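Local coordinates for anaphase-promoting complex subunit CUT9 (Schizosaccharomyces pombe, PDB 2XPI), which serves as a tetratricopeptide-repeat subunit of the anaphase-promoting complex, the E3 ubiquitin ligase that controls mitotic progression, and binds hcn1 through its later repeats, at residues 473-483 with 497-508; 566-577 with 587-595. All coordinates share one frame; numbering follows the deposited sequence.

Interaction 1. Residues 473-483 with 497-508; sequences YDPLLLNELGV and HFQNALLLVKKT
Pro475 and Ala501 meet where the two backbones come closest, their CA atoms 4.2 Å apart, and the methyl CB of Ala501 rests on Pro475 O. A turn further along, Leu478 drops as a knob into the hole formed by His497, Asn500, Ala501 and Leu504. Leu478 CB stands 4.1 Å from Ala501 CB; with CG anti to the carbonyl carbon (chi1 -64°), CD1 is carried over the Asn500 backbone. Tight packing continues at Gly482, where the lack of a side chain admits the Phe498 ring: its CZ comes 3.4 Å from Gly482 C, and Asn479 O lies at the ring edge, near its plane. Helices 475-487 and 491-507 are the antiparallel pair of TPR 12, and their short segments run at 168° with axes only 7.9 Å apart, as the small residues Ala501 and Gly482 permit. Val505 CG2 lies 3.4 Å from Pro475 CB, and Trp515 touches both residues. Toward solvent the fit slackens. His497, partly exposed, takes Leu481 CB over one ring face in a CH-pi contact, 4.0 Å from the ring centroid. The side chain of exposed Asn500 offers just CB to Leu478, and Tyr473, also exposed, touches Leu504 chiefly through its backbone, with Tyr473 O 4.2 Å from Leu504 CG. Elsewhere the chain of another protein packs on Asn479, Val483 and Phe498.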
loop_
_atom_site.group_PDB
_atom_site.type_symbol
_atom_site.label_atom_id
_atom_site.label_comp_id
_atom_site.label_asym_id
_atom_site.label_seq_id
_atom_site.Cartn_x
_atom_site.Cartn_y
_atom_site.Cartn_z
ATOM N N TYR A 473 39.543 -11.452 -23.279
ATOM C CA TYR A 473 38.976 -12.283 -24.343
ATOM C C TYR A 473 37.635 -11.811 -24.928
ATOM O O TYR A 473 36.707 -12.601 -25.102
ATOM C CB TYR A 473 38.864 -13.734 -23.881
ATOM C CG TYR A 473 40.166 -14.300 -23.379
ATOM C CD1 TYR A 473 41.164 -14.687 -24.261
ATOM C CD2 TYR A 473 40.400 -14.440 -22.020
ATOM C CE1 TYR A 473 42.362 -15.193 -23.800
ATOM C CE2 TYR A 473 41.592 -14.946 -21.549
ATOM C CZ TYR A 473 42.566 -15.320 -22.441
ATOM O OH TYR A 473 43.746 -15.822 -21.964
ATOM N N ASP A 474 37.555 -10.529 -25.258
ATOM C CA ASP A 474 36.387 -9.972 -25.906
ATOM C C ASP A 474 36.822 -9.380 -27.253
ATOM O O ASP A 474 37.665 -8.483 -27.299
ATOM C CB ASP A 474 35.783 -8.910 -24.988
ATOM C CG ASP A 474 34.688 -8.081 -25.657
ATOM O OD1 ASP A 474 34.410 -8.233 -26.876
ATOM O OD2 ASP A 474 34.097 -7.248 -24.940
ATOM N N PRO A 475 36.250 -9.886 -28.356
ATOM C CA PRO A 475 36.656 -9.547 -29.729
ATOM C C PRO A 475 36.629 -8.047 -29.985
ATOM O O PRO A 475 37.425 -7.548 -30.773
ATOM C CB PRO A 475 35.571 -10.197 -30.595
ATOM C CG PRO A 475 34.854 -11.145 -29.722
ATOM C CD PRO A 475 35.010 -10.677 -28.314
ATOM N N LEU A 476 35.698 -7.348 -29.331
ATOM C CA LEU A 476 35.452 -5.919 -29.538
ATOM C C LEU A 476 36.611 -5.091 -29.004
ATOM O O LEU A 476 36.932 -4.028 -29.530
ATOM C CB LEU A 476 34.188 -5.520 -28.791
ATOM C CG LEU A 476 33.350 -4.345 -29.296
ATOM C CD1 LEU A 476 32.595 -3.676 -28.117
ATOM C CD2 LEU A 476 34.192 -3.329 -30.070
ATOM N N LEU A 477 37.223 -5.591 -27.942
ATOM C CA LEU A 477 38.311 -4.919 -27.274
ATOM C C LEU A 477 39.579 -5.066 -28.082
ATOM O O LEU A 477 40.370 -4.130 -28.173
ATOM C CB LEU A 477 38.517 -5.553 -25.904
ATOM C CG LEU A 477 39.761 -5.155 -25.121
ATOM C CD1 LEU A 477 39.707 -3.698 -24.717
ATOM C CD2 LEU A 477 39.858 -6.039 -23.908
ATOM N N LEU A 478 39.782 -6.252 -28.659
ATOM C CA LEU A 478 40.957 -6.499 -29.495
ATOM C C LEU A 478 40.861 -5.686 -30.772
ATOM O O LEU A 478 41.849 -5.162 -31.265
ATOM C CB LEU A 478 41.120 -7.987 -29.803
ATOM C CG LEU A 478 41.399 -8.864 -28.576
ATOM C CD1 LEU A 478 41.365 -10.330 -28.950
ATOM C CD2 LEU A 478 42.729 -8.505 -27.930
ATOM N N ASN A 479 39.658 -5.567 -31.305
ATOM C CA ASN A 479 39.464 -4.658 -32.414
ATOM C C ASN A 479 39.859 -3.232 -32.042
ATOM O O ASN A 479 40.589 -2.587 -32.762
ATOM C CB ASN A 479 38.029 -4.694 -32.947
ATOM C CG ASN A 479 37.828 -3.728 -34.098
ATOM O OD1 ASN A 479 37.539 -2.554 -33.893
ATOM N ND2 ASN A 479 38.025 -4.208 -35.310
ATOM N N GLU A 480 39.387 -2.745 -30.902
ATOM C CA GLU A 480 39.687 -1.375 -30.496
ATOM C C GLU A 480 41.179 -1.148 -30.213
ATOM O O GLU A 480 41.728 -0.105 -30.548
ATOM C CB GLU A 480 38.824 -0.959 -29.304
ATOM C CG GLU A 480 37.338 -1.141 -29.533
ATOM C CD GLU A 480 36.826 -0.402 -30.767
ATOM O OE1 GLU A 480 37.193 0.778 -30.946
ATOM O OE2 GLU A 480 36.051 -0.996 -31.561
ATOM N N LEU A 481 41.838 -2.110 -29.589
ATOM C CA LEU A 481 43.276 -2.007 -29.392
ATOM C C LEU A 481 43.999 -1.972 -30.743
ATOM O O LEU A 481 45.069 -1.371 -30.875
ATOM C CB LEU A 481 43.778 -3.191 -28.578
ATOM C CG LEU A 481 43.579 -3.089 -27.076
ATOM C CD1 LEU A 481 43.698 -4.469 -26.438
ATOM C CD2 LEU A 481 44.589 -2.099 -26.503
ATOM N N GLY A 482 43.396 -2.615 -31.744
ATOM C CA GLY A 482 43.981 -2.704 -33.068
ATOM C C GLY A 482 43.837 -1.415 -33.849
ATOM O O GLY A 482 44.735 -1.032 -34.584
ATOM N N VAL A 483 42.703 -0.745 -33.687
ATOM C CA VAL A 483 42.486 0.552 -34.309
ATOM C C VAL A 483 43.431 1.609 -33.726
ATOM O O VAL A 483 43.713 2.631 -34.348
ATOM C CB VAL A 483 41.031 1.007 -34.143
ATOM C CG1 VAL A 483 40.871 2.454 -34.580
ATOM C CG2 VAL A 483 40.122 0.108 -34.955
ATOM N N HIS A 497 46.302 -7.915 -33.439
ATOM C CA HIS A 497 45.084 -7.675 -32.694
ATOM C C HIS A 497 43.845 -8.014 -33.508
ATOM O O HIS A 497 42.984 -8.752 -33.035
ATOM C CB HIS A 497 45.047 -6.243 -32.175
ATOM C CG HIS A 497 45.848 -6.049 -30.929
ATOM N ND1 HIS A 497 46.520 -4.879 -30.646
ATOM C CD2 HIS A 497 46.087 -6.882 -29.887
ATOM C CE1 HIS A 497 47.135 -4.999 -29.481
ATOM N NE2 HIS A 497 46.884 -6.202 -28.998
ATOM N N PHE A 498 43.750 -7.495 -34.726
ATOM C CA PHE A 498 42.654 -7.875 -35.616
ATOM C C PHE A 498 42.532 -9.376 -35.843
ATOM O O PHE A 498 41.424 -9.919 -35.831
ATOM C CB PHE A 498 42.771 -7.169 -36.953
ATOM C CG PHE A 498 42.731 -5.689 -36.839
ATOM C CD1 PHE A 498 41.854 -5.083 -35.962
ATOM C CD2 PHE A 498 43.574 -4.902 -37.591
ATOM C CE1 PHE A 498 41.810 -3.730 -35.853
ATOM C CE2 PHE A 498 43.530 -3.548 -37.481
ATOM C CZ PHE A 498 42.650 -2.959 -36.612
ATOM N N GLN A 499 43.658 -10.051 -36.060
ATOM C CA GLN A 499 43.621 -11.490 -36.300
ATOM C C GLN A 499 43.091 -12.242 -35.085
ATOM O O GLN A 499 42.473 -13.296 -35.213
ATOM C CB GLN A 499 44.994 -12.025 -36.715
ATOM C CG GLN A 499 45.284 -11.895 -38.194
ATOM C CD GLN A 499 46.758 -12.126 -38.536
ATOM O OE1 GLN A 499 47.124 -12.208 -39.716
ATOM N NE2 GLN A 499 47.607 -12.228 -37.507
ATOM N N ASN A 500 43.327 -11.694 -33.899
ATOM C CA ASN A 500 42.865 -12.339 -32.681
ATOM C C ASN A 500 41.414 -12.061 -32.340
ATOM O O ASN A 500 40.752 -12.903 -31.742
ATOM C CB ASN A 500 43.780 -12.014 -31.512
ATOM C CG ASN A 500 44.637 -13.187 -31.134
ATOM O OD1 ASN A 500 45.741 -13.359 -31.648
ATOM N ND2 ASN A 500 44.111 -14.039 -30.263
ATOM N N ALA A 501 40.921 -10.885 -32.714
ATOM C CA ALA A 501 39.496 -10.612 -32.622
ATOM C C ALA A 501 38.777 -11.673 -33.444
ATOM O O ALA A 501 37.912 -12.374 -32.937
ATOM C CB ALA A 501 39.179 -9.229 -33.162
ATOM N N LEU A 502 39.160 -11.788 -34.719
ATOM C CA LEU A 502 38.600 -12.782 -35.641
ATOM C C LEU A 502 38.638 -14.206 -35.099
ATOM O O LEU A 502 37.646 -14.935 -35.193
ATOM C CB LEU A 502 39.316 -12.731 -36.985
ATOM C CG LEU A 502 38.805 -11.697 -37.994
ATOM C CD1 LEU A 502 37.590 -10.911 -37.465
ATOM C CD2 LEU A 502 39.935 -10.766 -38.464
ATOM N N LEU A 503 39.774 -14.608 -34.538
ATOM C CA LEU A 503 39.851 -15.917 -33.911
ATOM C C LEU A 503 38.840 -16.000 -32.780
ATOM O O LEU A 503 38.084 -16.965 -32.695
ATOM C CB LEU A 503 41.253 -16.211 -33.390
ATOM C CG LEU A 503 42.372 -16.242 -34.432
ATOM C CD1 LEU A 503 43.411 -17.263 -34.023
ATOM C CD2 LEU A 503 41.834 -16.555 -35.814
ATOM N N LEU A 504 38.819 -14.978 -31.928
ATOM C CA LEU A 504 37.876 -14.915 -30.810
ATOM C C LEU A 504 36.428 -15.063 -31.252
ATOM O O LEU A 504 35.701 -15.887 -30.715
ATOM C CB LEU A 504 38.025 -13.605 -30.044
ATOM C CG LEU A 504 38.645 -13.694 -28.658
ATOM C CD1 LEU A 504 38.642 -15.131 -28.153
ATOM C CD2 LEU A 504 40.048 -13.135 -28.674
ATOM N N VAL A 505 36.017 -14.248 -32.219
ATOM C CA VAL A 505 34.656 -14.257 -32.741
ATOM C C VAL A 505 34.181 -15.623 -33.231
ATOM O O VAL A 505 32.990 -15.927 -33.179
ATOM C CB VAL A 505 34.500 -13.244 -33.885
ATOM C CG1 VAL A 505 33.230 -13.506 -34.676
ATOM C CG2 VAL A 505 34.492 -11.848 -33.333
ATOM N N LYS A 506 35.105 -16.446 -33.715
ATOM C CA LYS A 506 34.735 -17.762 -34.228
ATOM C C LYS A 506 34.279 -18.701 -33.102
ATOM O O LYS A 506 33.444 -19.587 -33.316
ATOM C CB LYS A 506 35.888 -18.366 -35.033
ATOM C CG LYS A 506 35.688 -18.302 -36.531
ATOM C CD LYS A 506 34.473 -19.136 -36.940
ATOM C CE LYS A 506 34.384 -19.331 -38.456
ATOM N NZ LYS A 506 33.165 -20.100 -38.847
ATOM N N LYS A 507 34.821 -18.482 -31.904
ATOM C CA LYS A 507 34.477 -19.268 -30.719
ATOM C C LYS A 507 33.179 -18.795 -30.052
ATOM O O LYS A 507 32.513 -19.562 -29.349
ATOM C CB LYS A 507 35.625 -19.227 -29.704
ATOM C CG LYS A 507 36.994 -19.564 -30.288
ATOM C CD LYS A 507 38.102 -19.281 -29.280
ATOM C CE LYS A 507 39.461 -19.090 -29.960
ATOM N NZ LYS A 507 40.434 -18.338 -29.097
ATOM N N THR A 508 32.818 -17.535 -30.265
ATOM C CA THR A 508 31.610 -17.003 -29.659
ATOM C C THR A 508 30.396 -17.301 -30.528
ATOM O O THR A 508 30.480 -18.071 -31.477
ATOM C CB THR A 508 31.714 -15.494 -29.433
ATOM O OG1 THR A 508 31.427 -14.807 -30.658
ATOM C CG2 THR A 508 33.112 -15.127 -28.935
#

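Interaction 2. Residues 566-577 with 587-595; sequences PGLAITHLHESL and SDLLKRALE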
loop_
_atom_site.group_PDB
_atom_site.type_symbol
_atom_site.label_atom_id
_atom_site.label_comp_id
_atom_site.label_asym_id
_atom_site.label_seq_id
_atom_site.Cartn_x
_atom_site.Cartn_y
_atom_site.Cartn_z
ATOM N N PRO A 566 44.195 -0.657 -62.708
ATOM C CA PRO A 566 43.163 0.391 -62.696
ATOM C C PRO A 566 41.800 -0.083 -63.179
ATOM O O PRO A 566 40.793 0.477 -62.758
ATOM C CB PRO A 566 43.717 1.451 -63.655
ATOM C CG PRO A 566 44.818 0.773 -64.404
ATOM C CD PRO A 566 45.372 -0.262 -63.496
ATOM N N GLY A 567 41.767 -1.090 -64.046
ATOM C CA GLY A 567 40.514 -1.593 -64.574
ATOM C C GLY A 567 39.622 -2.172 -63.497
ATOM O O GLY A 567 38.408 -1.970 -63.525
ATOM N N LEU A 568 40.215 -2.908 -62.559
ATOM C CA LEU A 568 39.462 -3.458 -61.434
ATOM C C LEU A 568 39.147 -2.366 -60.426
ATOM O O LEU A 568 38.099 -2.382 -59.793
ATOM C CB LEU A 568 40.241 -4.568 -60.734
ATOM C CG LEU A 568 40.430 -5.857 -61.520
ATOM C CD1 LEU A 568 41.043 -6.918 -60.610
ATOM C CD2 LEU A 568 39.084 -6.314 -62.119
ATOM N N ALA A 569 40.072 -1.423 -60.277
ATOM C CA ALA A 569 39.850 -0.266 -59.422
ATOM C C ALA A 569 38.644 0.537 -59.906
ATOM O O ALA A 569 37.936 1.139 -59.097
ATOM C CB ALA A 569 41.082 0.608 -59.383
ATOM N N ILE A 570 38.406 0.528 -61.218
ATOM C CA ILE A 570 37.332 1.319 -61.822
ATOM C C ILE A 570 35.928 0.786 -61.528
ATOM O O ILE A 570 35.025 1.562 -61.224
ATOM C CB ILE A 570 37.528 1.481 -63.353
ATOM C CG1 ILE A 570 38.534 2.587 -63.636
ATOM C CG2 ILE A 570 36.225 1.855 -64.031
ATOM C CD1 ILE A 570 39.256 2.416 -64.937
ATOM N N THR A 571 35.739 -0.526 -61.610
ATOM C CA THR A 571 34.422 -1.109 -61.348
ATOM C C THR A 571 33.991 -0.988 -59.871
ATOM O O THR A 571 32.795 -0.887 -59.566
ATOM C CB THR A 571 34.371 -2.575 -61.799
ATOM O OG1 THR A 571 35.484 -3.274 -61.232
ATOM C CG2 THR A 571 34.455 -2.666 -63.326
ATOM N N HIS A 572 34.970 -0.989 -58.963
ATOM C CA HIS A 572 34.711 -0.857 -57.529
ATOM C C HIS A 572 34.387 0.584 -57.158
ATOM O O HIS A 572 33.612 0.840 -56.245
ATOM C CB HIS A 572 35.910 -1.351 -56.710
ATOM C CG HIS A 572 35.917 -2.828 -56.480
ATOM N ND1 HIS A 572 35.191 -3.432 -55.471
ATOM C CD2 HIS A 572 36.552 -3.830 -57.135
ATOM C CE1 HIS A 572 35.389 -4.737 -55.510
ATOM N NE2 HIS A 572 36.208 -5.006 -56.512
ATOM N N LEU A 573 35.002 1.524 -57.868
ATOM C CA LEU A 573 34.733 2.945 -57.658
ATOM C C LEU A 573 33.321 3.271 -58.150
ATOM O O LEU A 573 32.630 4.107 -57.570
ATOM C CB LEU A 573 35.781 3.804 -58.380
ATOM C CG LEU A 573 36.870 4.483 -57.540
ATOM C CD1 LEU A 573 36.882 3.968 -56.120
ATOM C CD2 LEU A 573 38.266 4.350 -58.174
ATOM N N HIS A 574 32.896 2.596 -59.216
ATOM C CA HIS A 574 31.529 2.738 -59.697
ATOM C C HIS A 574 30.509 2.241 -58.663
ATOM O O HIS A 574 29.427 2.807 -58.537
ATOM C CB HIS A 574 31.336 2.026 -61.039
ATOM C CG HIS A 574 31.933 2.753 -62.204
ATOM N ND1 HIS A 574 31.573 4.041 -62.543
ATOM C CD2 HIS A 574 32.855 2.370 -63.120
ATOM C CE1 HIS A 574 32.255 4.423 -63.608
ATOM N NE2 HIS A 574 33.043 3.429 -63.975
ATOM N N GLU A 575 30.851 1.190 -57.922
ATOM C CA GLU A 575 29.989 0.731 -56.832
ATOM C C GLU A 575 29.881 1.753 -55.700
ATOM O O GLU A 575 28.784 2.017 -55.206
ATOM C CB GLU A 575 30.458 -0.616 -56.271
ATOM C CG GLU A 575 30.080 -1.812 -57.120
ATOM C CD GLU A 575 28.572 -1.971 -57.273
ATOM O OE1 GLU A 575 28.137 -2.414 -58.360
ATOM O OE2 GLU A 575 27.823 -1.649 -56.317
ATOM N N SER A 576 31.014 2.309 -55.281
ATOM C CA SER A 576 31.021 3.329 -54.236
ATOM C C SER A 576 30.101 4.473 -54.610
ATOM O O SER A 576 29.146 4.773 -53.898
ATOM C CB SER A 576 32.425 3.889 -54.025
ATOM O OG SER A 576 33.280 2.941 -53.424
ATOM N N LEU A 577 30.405 5.107 -55.738
ATOM C CA LEU A 577 29.661 6.266 -56.223
ATOM C C LEU A 577 28.190 5.969 -56.475
ATOM O O LEU A 577 27.397 6.877 -56.707
ATOM C CB LEU A 577 30.305 6.804 -57.493
ATOM C CG LEU A 577 31.719 7.316 -57.237
ATOM C CD1 LEU A 577 32.426 7.697 -58.530
ATOM C CD2 LEU A 577 31.676 8.486 -56.258
ATOM N N SER A 587 35.344 10.006 -55.947
ATOM C CA SER A 587 35.362 10.702 -57.229
ATOM C C SER A 587 36.793 10.945 -57.692
ATOM O O SER A 587 37.105 10.807 -58.877
ATOM C CB SER A 587 34.599 12.027 -57.135
ATOM O OG SER A 587 33.215 11.805 -56.910
ATOM N N ASP A 588 37.655 11.301 -56.743
ATOM C CA ASP A 588 39.058 11.585 -57.026
ATOM C C ASP A 588 39.842 10.335 -57.399
ATOM O O ASP A 588 40.629 10.343 -58.341
ATOM C CB ASP A 588 39.716 12.273 -55.831
ATOM C CG ASP A 588 39.418 13.760 -55.777
ATOM O OD1 ASP A 588 38.740 14.266 -56.704
ATOM O OD2 ASP A 588 39.865 14.421 -54.811
ATOM N N LEU A 589 39.635 9.264 -56.647
ATOM C CA LEU A 589 40.281 8.001 -56.952
ATOM C C LEU A 589 39.836 7.534 -58.332
ATOM O O LEU A 589 40.592 6.873 -59.043
ATOM C CB LEU A 589 39.944 6.956 -55.889
ATOM C CG LEU A 589 41.015 6.495 -54.891
ATOM C CD1 LEU A 589 42.247 7.375 -54.916
ATOM C CD2 LEU A 589 40.427 6.427 -53.492
ATOM N N LEU A 590 38.610 7.883 -58.717
ATOM C CA LEU A 590 38.135 7.583 -60.063
ATOM C C LEU A 590 38.783 8.528 -61.066
ATOM O O LEU A 590 39.131 8.125 -62.179
ATOM C CB LEU A 590 36.615 7.702 -60.152
ATOM C CG LEU A 590 35.992 7.276 -61.491
ATOM C CD1 LEU A 590 36.230 5.797 -61.772
ATOM C CD2 LEU A 590 34.502 7.589 -61.527
ATOM N N LYS A 591 38.938 9.788 -60.667
ATOM C CA LYS A 591 39.604 10.779 -61.503
ATOM C C LYS A 591 40.936 10.240 -62.002
ATOM O O LYS A 591 41.246 10.340 -63.190
ATOM C CB LYS A 591 39.825 12.086 -60.734
ATOM N N ARG A 592 41.708 9.648 -61.098
ATOM C CA ARG A 592 43.061 9.212 -61.428
ATOM C C ARG A 592 43.118 7.846 -62.099
ATOM O O ARG A 592 44.130 7.491 -62.703
ATOM C CB ARG A 592 43.958 9.226 -60.188
ATOM N NE ARG A 592 43.374 12.345 -58.221
ATOM C CZ ARG A 592 44.060 12.120 -57.107
ATOM N NH1 ARG A 592 44.489 10.893 -56.832
ATOM N NH2 ARG A 592 44.317 13.117 -56.268
ATOM N N ALA A 593 42.033 7.084 -62.011
ATOM C CA ALA A 593 42.027 5.728 -62.553
ATOM C C ALA A 593 41.673 5.682 -64.033
ATOM O O ALA A 593 41.323 4.634 -64.557
ATOM C CB ALA A 593 41.093 4.843 -61.756
ATOM N N LEU A 594 41.784 6.816 -64.710
ATOM C CA LEU A 594 41.417 6.910 -66.120
ATOM C C LEU A 594 42.062 5.855 -67.036
ATOM O O LEU A 594 41.459 5.462 -68.040
ATOM C CB LEU A 594 41.663 8.330 -66.656
ATOM C CG LEU A 594 42.996 9.072 -66.481
ATOM C CD1 LEU A 594 43.333 9.327 -65.025
ATOM C CD2 LEU A 594 44.130 8.346 -67.174
ATOM N N GLU A 595 43.261 5.387 -66.684
ATOM C CA GLU A 595 44.038 4.470 -67.539
ATOM C C GLU A 595 43.230 3.601 -68.506
ATOM O O GLU A 595 43.720 3.252 -69.584
ATOM C CB GLU A 595 44.969 3.581 -66.708
ATOM C CG GLU A 595 46.255 4.262 -66.291
ATOM C CD GLU A 595 45.996 5.461 -65.413
ATOM O OE1 GLU A 595 46.145 5.331 -64.179
ATOM O OE2 GLU A 595 45.627 6.522 -65.954
#
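Leu590 lies between Leu573 and Leu577 and has more of its surface buried here than any other residue of the two segments. With CG anti to the backbone N (chi1 -174°), its branch lies against the first helix, and the methyls part: Leu590 CD1 stands 4.0 Å from Leu573 CB, and Leu590 CD2 meets Leu577 CD1 at 3.6 Å. Leu573 and Leu590 run alongside one another, pointing opposite ways, whereas Leu577 approaches at a slant. Leu573 also extends CD2 over the backbone of the second helix, 3.5 Å from Leu589 O. Beyond this leucine group, Ile570 sets CG1 against Ala593 CB at 3.9 Å. At the far end Pro566 CG lies 3.6 Å from Glu595 CB, the two side chains crossing at about a right angle. At the other end Leu577 CD2 lies beside Ser587 OG, a hydroxyl hydrogen-bonded to Glu583 O. Behind these contacts the short helical segments run antiparallel at 153°, their axes 9.7 Å apart. Helix 566-579 belongs to TPR 14, and helix 584-592 packs along it at the C-terminal end of the superhelix. Leu573 further touches Ala557 of helix 550-562. No hydrogen bond joins the two segments, so their association rests on apolar side-chain contact and shape, which is consistent with a terminal helix covering the apolar flank of the last repeat.

Interaction 1 precedes interaction 2 along the chain, and both lie on the same side of the chain's centre. Their centres are 32 Å apart and their nearest atoms about 19 Å, without touching. Between them in sequence come helices 516-528 and 532-545 of TPR 13 and helix 550-562, which opens TPR 14. Interaction 1 is a buried pairing within one repeat, whereas interaction 2 joins the second helix of the last repeat to the helix that follows it, and is more open to solvent. Both belong to one alpha-helical solenoid, whose repeats 8 and 10-13 bind hcn1: the 473-483/497-508 pair lies within that binding region, and the 566-577/587-595 pair ends the array.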